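Local structure of fructose-bisphosphate aldolase (Thermus caldophilus, 2FJK) at residues A[1-6]-A[74-79]; A[38-43]-A[300-305]. The protein is a class II fructose-bisphosphate aldolase, a bacterial enzyme of the TIM-barrel superfamily that forms an assembly of four subunits and holds 1,3-dihydroxyacetonephosphate in a pocket. One frame throughout, in Å; residues are numbered along the deposited sequence.

Interaction 1: A[1-6]-A[74-79]; sequences MLVTGL and PVAVHL
A short extra N-terminal strand, residues 2-3, pairs in parallel with the start of barrel strand 75-78. Val75 is gripped through both its backbone N and its backbone O: its N donates to Met1 O at 2.9 Å, lying in the carbonyl plane, and its O receives Val3 N at 2.8 Å from above the plane of that carbonyl. Leu2 CA adds a C-H...O contact to Val75 O. Leu2 and Val75 face the side of the sheet covered by helix 50-68, as aliphatic residues between strand and helix should. With CG anti to its backbone N (chi1 -171°), Leu2 brings CD1 obliquely across Val77 CG2, 3.8 Å away. On the face with Ala76, Val3 CG2 sits between its own N and carbonyl carbon, presses on Val75 O (3.1 Å), and has Pro74 CB and Ala76 CB on different sides, each 4.2 Å from CG2. The same parallel pairing joins the strands of a TIM barrel, but here it soon ends: the chain turns at Gly5, the N-cap of helix 6-14. Its positive phi (96°) suits glycine, and a beta carbon would crowd His78 NE2 and Ala76 CB. The weak, bent bond from His78 NE2 to Thr4 O (3.3 Å) supplements those that Ser98 and Tyr169 make to the same oxygen, while His78 ND1 is hydrogen-bonded to Lys249 NZ.

Interaction 2: A[38-43]-A[300-305]; sequences EEMKSP and GSVGRA
The C-terminal tail, residues 300-305, packs beside the turn that carries the chain from helix 27-38 into strand 44-47. The tight part centres on two serines. Ser42 OG, anti to its backbone N (chi1 173°), meets Ser301 OG tip to tip at 2.5 Å, a very short hydrogen bond in which either hydroxyl could be the donor. Ser301 OG reaches it from the crowded position between its own N and carbonyl carbon (chi1 68°), and Met296 of helix 277-299 touches both residues. Serine suits these buried places because a compact side chain can still supply a polar partner. Pro43 fits alongside, its CD 3.5 Å from Ala305 N and also close to Ser301 O.

The backbone is fastened at two points. Gly303 N approaches Met40 O nearly along the C=O axis at 2.6 Å, and Ala305 N reaches Lys41 O at 3.1 Å from above the carbonyl plane. Ala305 CB lies only 3.1 Å from that same oxygen, where a small methyl fits.

Toward solvent the contact loosens. Met40 (selenomethionine) and Val302 lie side by side, CG to CG2 3.7 Å, while the ends of Lys41 and Arg304 lead away, so that of these two side chains mainly CB touches the other segment. Gly303 takes the positive phi (80°) of a type II beta turn, readily accepted by glycine. That turn, from Ser301 to Arg304, packs on the Schellman motif, with Lys41 as C-prime residue, that ends helix 27-38, a common way for a helix C-terminus to finish.

In the fold
The two interactions lie about 14 Å apart, centre to centre, and alternate along the chain in the order 1-6, 38-43, 74-79, 300-305. Interaction 1 pairs the extra strand 2-3 with barrel strand 75-78; interaction 2 sits just before the neighbouring barrel strand 44-47, into which residues 38-43 lead. The contacts touch directly, Pro74 CD packing on Ala305 CB at 3.5 Å. Both chain ends are thus held near the starts of adjacent barrel strands. Interaction 1 also meets a second subunit through Leu2 O and Arg72 of that chain, whereas no other chain touches interaction 2.

Interaction 1: A[1-6]-A[74-79]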
loop_
_atom_site.group_PDB
_atom_site.type_symbol
_atom_site.label_atom_id
_atom_site.label_comp_id
_atom_site.label_asym_id
_atom_site.label_seq_id
_atom_site.Cartn_x
_atom_site.Cartn_y
_atom_site.Cartn_z
HETATM N N MSE A 1 -10.426 2.981 10.728
HETATM C CA MSE A 1 -8.962 3.218 10.695
HETATM C C MSE A 1 -8.240 2.216 11.577
HETATM O O MSE A 1 -8.807 1.670 12.526
HETATM C CB MSE A 1 -8.630 4.645 11.144
HETATM C CG MSE A 1 -9.293 5.073 12.434
HETATM SE SE MSE A 1 -8.530 6.722 13.118
HETATM C CE MSE A 1 -8.608 7.772 11.487
ATOM N N LEU A 2 -6.976 1.983 11.252
ATOM C CA LEU A 2 -6.172 1.027 11.979
ATOM C C LEU A 2 -5.799 1.546 13.363
ATOM O O LEU A 2 -5.243 2.633 13.504
ATOM C CB LEU A 2 -4.921 0.696 11.156
ATOM C CG LEU A 2 -4.024 -0.448 11.637
ATOM C CD1 LEU A 2 -4.830 -1.737 11.742
ATOM C CD2 LEU A 2 -2.862 -0.617 10.675
ATOM N N VAL A 3 -6.135 0.763 14.384
ATOM C CA VAL A 3 -5.837 1.099 15.780
ATOM C C VAL A 3 -5.230 -0.121 16.505
ATOM O O VAL A 3 -5.299 -1.239 16.000
ATOM C CB VAL A 3 -7.114 1.533 16.521
ATOM C CG1 VAL A 3 -7.638 2.844 15.940
ATOM C CG2 VAL A 3 -8.164 0.446 16.407
ATOM N N THR A 4 -4.633 0.093 17.679
ATOM C CA THR A 4 -4.033 -1.013 18.422
ATOM C C THR A 4 -5.074 -1.741 19.263
ATOM O O THR A 4 -4.863 -2.880 19.698
ATOM C CB THR A 4 -2.890 -0.539 19.347
ATOM O OG1 THR A 4 -3.410 0.326 20.361
ATOM C CG2 THR A 4 -1.831 0.189 18.544
ATOM N N GLY A 5 -6.200 -1.088 19.500
ATOM C CA GLY A 5 -7.239 -1.737 20.268
ATOM C C GLY A 5 -7.261 -1.413 21.748
ATOM O O GLY A 5 -8.333 -1.396 22.349
ATOM N N LEU A 6 -6.096 -1.165 22.345
ATOM C CA LEU A 6 -6.041 -0.841 23.769
ATOM C C LEU A 6 -7.046 0.268 24.043
ATOM O O LEU A 6 -7.813 0.194 25.005
ATOM C CB LEU A 6 -4.632 -0.397 24.172
ATOM C CG LEU A 6 -4.425 0.138 25.597
ATOM C CD1 LEU A 6 -4.974 -0.840 26.633
ATOM C CD2 LEU A 6 -2.939 0.392 25.827
ATOM N N PRO A 74 -13.190 2.195 14.164
ATOM C CA PRO A 74 -11.905 1.736 14.708
ATOM C C PRO A 74 -11.728 0.248 14.448
ATOM O O PRO A 74 -12.612 -0.544 14.766
ATOM C CB PRO A 74 -12.025 2.034 16.205
ATOM C CG PRO A 74 -13.048 3.162 16.261
ATOM C CD PRO A 74 -14.055 2.724 15.231
ATOM N N VAL A 75 -10.596 -0.124 13.865
ATOM C CA VAL A 75 -10.310 -1.523 13.574
ATOM C C VAL A 75 -8.914 -1.916 14.038
ATOM O O VAL A 75 -7.938 -1.226 13.747
ATOM C CB VAL A 75 -10.398 -1.827 12.059
ATOM C CG1 VAL A 75 -9.915 -3.249 11.787
ATOM C CG2 VAL A 75 -11.830 -1.649 11.564
ATOM N N ALA A 76 -8.829 -3.032 14.758
ATOM C CA ALA A 76 -7.549 -3.547 15.237
ATOM C C ALA A 76 -7.306 -4.895 14.568
ATOM O O ALA A 76 -8.246 -5.652 14.325
ATOM C CB ALA A 76 -7.572 -3.718 16.755
ATOM N N VAL A 77 -6.045 -5.180 14.264
ATOM C CA VAL A 77 -5.658 -6.445 13.648
ATOM C C VAL A 77 -4.776 -7.201 14.662
ATOM O O VAL A 77 -3.626 -6.823 14.892
ATOM C CB VAL A 77 -4.893 -6.181 12.336
ATOM C CG1 VAL A 77 -4.437 -7.493 11.712
ATOM C CG2 VAL A 77 -5.797 -5.398 11.361
ATOM N N HIS A 78 -5.335 -8.251 15.277
ATOM C CA HIS A 78 -4.636 -9.050 16.297
ATOM C C HIS A 78 -4.207 -10.450 15.860
ATOM O O HIS A 78 -4.897 -11.101 15.078
ATOM C CB HIS A 78 -5.510 -9.212 17.546
ATOM C CG HIS A 78 -5.774 -7.939 18.284
ATOM N ND1 HIS A 78 -5.993 -7.904 19.644
ATOM C CD2 HIS A 78 -5.871 -6.657 17.855
ATOM C CE1 HIS A 78 -6.209 -6.656 20.023
ATOM N NE2 HIS A 78 -6.140 -5.880 18.956
ATOM N N LEU A 79 -3.082 -10.916 16.404
ATOM C CA LEU A 79 -2.546 -12.239 16.093
ATOM C C LEU A 79 -3.396 -13.372 16.687
ATOM O O LEU A 79 -3.836 -14.253 15.965
ATOM C CB LEU A 79 -1.096 -12.359 16.576
ATOM C CG LEU A 79 -0.481 -13.767 16.655
ATOM C CD1 LEU A 79 -0.582 -14.480 15.312
ATOM C CD2 LEU A 79 0.979 -13.657 17.089
#

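Interaction 2: A[38-43]-A[300-305]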
loop_
_atom_site.group_PDB
_atom_site.type_symbol
_atom_site.label_atom_id
_atom_site.label_comp_id
_atom_site.label_asym_id
_atom_site.label_seq_id
_atom_site.Cartn_x
_atom_site.Cartn_y
_atom_site.Cartn_z
ATOM N N GLU A 38 -19.055 -1.528 9.692
ATOM C CA GLU A 38 -19.458 -0.225 9.149
ATOM C C GLU A 38 -20.929 -0.050 9.511
ATOM O O GLU A 38 -21.331 0.983 10.040
ATOM C CB GLU A 38 -19.258 -0.168 7.629
ATOM C CG GLU A 38 -17.801 -0.290 7.188
ATOM C CD GLU A 38 -16.932 0.850 7.690
ATOM O OE1 GLU A 38 -17.257 1.433 8.749
ATOM O OE2 GLU A 38 -15.913 1.157 7.036
ATOM N N GLU A 39 -21.737 -1.064 9.215
ATOM C CA GLU A 39 -23.137 -1.019 9.613
ATOM C C GLU A 39 -22.982 -1.145 11.132
ATOM O O GLU A 39 -21.950 -1.616 11.609
ATOM C CB GLU A 39 -23.898 -2.228 9.060
ATOM C CG GLU A 39 -24.079 -2.217 7.556
ATOM C CD GLU A 39 -24.882 -3.405 7.049
ATOM O OE1 GLU A 39 -25.871 -3.790 7.710
ATOM O OE2 GLU A 39 -24.529 -3.942 5.979
HETATM N N MSE A 40 -23.969 -0.724 11.904
HETATM C CA MSE A 40 -23.828 -0.827 13.354
HETATM C C MSE A 40 -22.825 0.179 13.908
HETATM O O MSE A 40 -22.782 0.397 15.117
HETATM C CB MSE A 40 -23.388 -2.241 13.763
HETATM C CG MSE A 40 -24.510 -3.128 14.272
HETATM SE SE MSE A 40 -25.728 -3.644 12.891
HETATM C CE MSE A 40 -26.777 -2.014 12.788
ATOM N N LYS A 41 -22.027 0.791 13.033
ATOM C CA LYS A 41 -21.028 1.776 13.454
ATOM C C LYS A 41 -20.319 1.269 14.703
ATOM O O LYS A 41 -20.308 1.943 15.742
ATOM C CB LYS A 41 -21.688 3.123 13.789
ATOM C CG LYS A 41 -22.611 3.708 12.717
ATOM C CD LYS A 41 -23.181 5.042 13.200
ATOM C CE LYS A 41 -24.275 5.573 12.283
ATOM N NZ LYS A 41 -23.761 5.957 10.941
ATOM N N SER A 42 -19.728 0.083 14.608
ATOM C CA SER A 42 -19.051 -0.504 15.755
ATOM C C SER A 42 -17.552 -0.701 15.590
ATOM O O SER A 42 -17.062 -0.928 14.484
ATOM C CB SER A 42 -19.687 -1.857 16.085
ATOM O OG SER A 42 -18.952 -2.542 17.087
ATOM N N PRO A 43 -16.797 -0.586 16.692
ATOM C CA PRO A 43 -15.350 -0.790 16.588
ATOM C C PRO A 43 -15.239 -2.295 16.374
ATOM O O PRO A 43 -16.183 -3.010 16.679
ATOM C CB PRO A 43 -14.843 -0.343 17.958
ATOM C CG PRO A 43 -16.018 -0.652 18.874
ATOM C CD PRO A 43 -17.187 -0.190 18.060
ATOM N N GLY A 300 -22.871 -5.092 22.695
ATOM C CA GLY A 300 -23.121 -3.703 23.032
ATOM C C GLY A 300 -22.160 -2.723 22.379
ATOM O O GLY A 300 -21.961 -1.614 22.879
ATOM N N SER A 301 -21.559 -3.124 21.261
ATOM C CA SER A 301 -20.626 -2.255 20.549
ATOM C C SER A 301 -21.339 -1.501 19.420
ATOM O O SER A 301 -20.718 -0.741 18.674
ATOM C CB SER A 301 -19.486 -3.082 19.950
ATOM O OG SER A 301 -19.977 -3.903 18.903
ATOM N N VAL A 302 -22.639 -1.723 19.275
ATOM C CA VAL A 302 -23.382 -1.038 18.223
ATOM C C VAL A 302 -23.365 0.465 18.486
ATOM O O VAL A 302 -23.827 0.917 19.533
ATOM C CB VAL A 302 -24.842 -1.525 18.162
ATOM C CG1 VAL A 302 -25.593 -0.799 17.058
ATOM C CG2 VAL A 302 -24.877 -3.032 17.924
ATOM N N GLY A 303 -22.801 1.227 17.550
ATOM C CA GLY A 303 -22.745 2.676 17.690
ATOM C C GLY A 303 -21.645 3.222 18.584
ATOM O O GLY A 303 -21.614 4.420 18.889
ATOM N N ARG A 304 -20.730 2.359 19.005
ATOM C CA ARG A 304 -19.644 2.793 19.869
ATOM C C ARG A 304 -18.411 3.297 19.118
ATOM O O ARG A 304 -17.493 3.849 19.725
ATOM C CB ARG A 304 -19.253 1.659 20.816
ATOM C CG ARG A 304 -20.204 1.491 21.987
ATOM C CD ARG A 304 -20.228 2.761 22.817
ATOM N NE ARG A 304 -20.839 2.569 24.129
ATOM C CZ ARG A 304 -22.102 2.209 24.317
ATOM N NH1 ARG A 304 -22.892 1.998 23.274
ATOM N NH2 ARG A 304 -22.577 2.061 25.549
ATOM N N ALA A 305 -18.388 3.116 17.802
ATOM C CA ALA A 305 -17.250 3.564 17.011
ATOM C C ALA A 305 -17.000 5.054 17.252
ATOM O O ALA A 305 -17.983 5.775 17.549
ATOM C CB ALA A 305 -17.513 3.312 15.533
ATOM O OXT ALA A 305 -15.832 5.483 17.128
#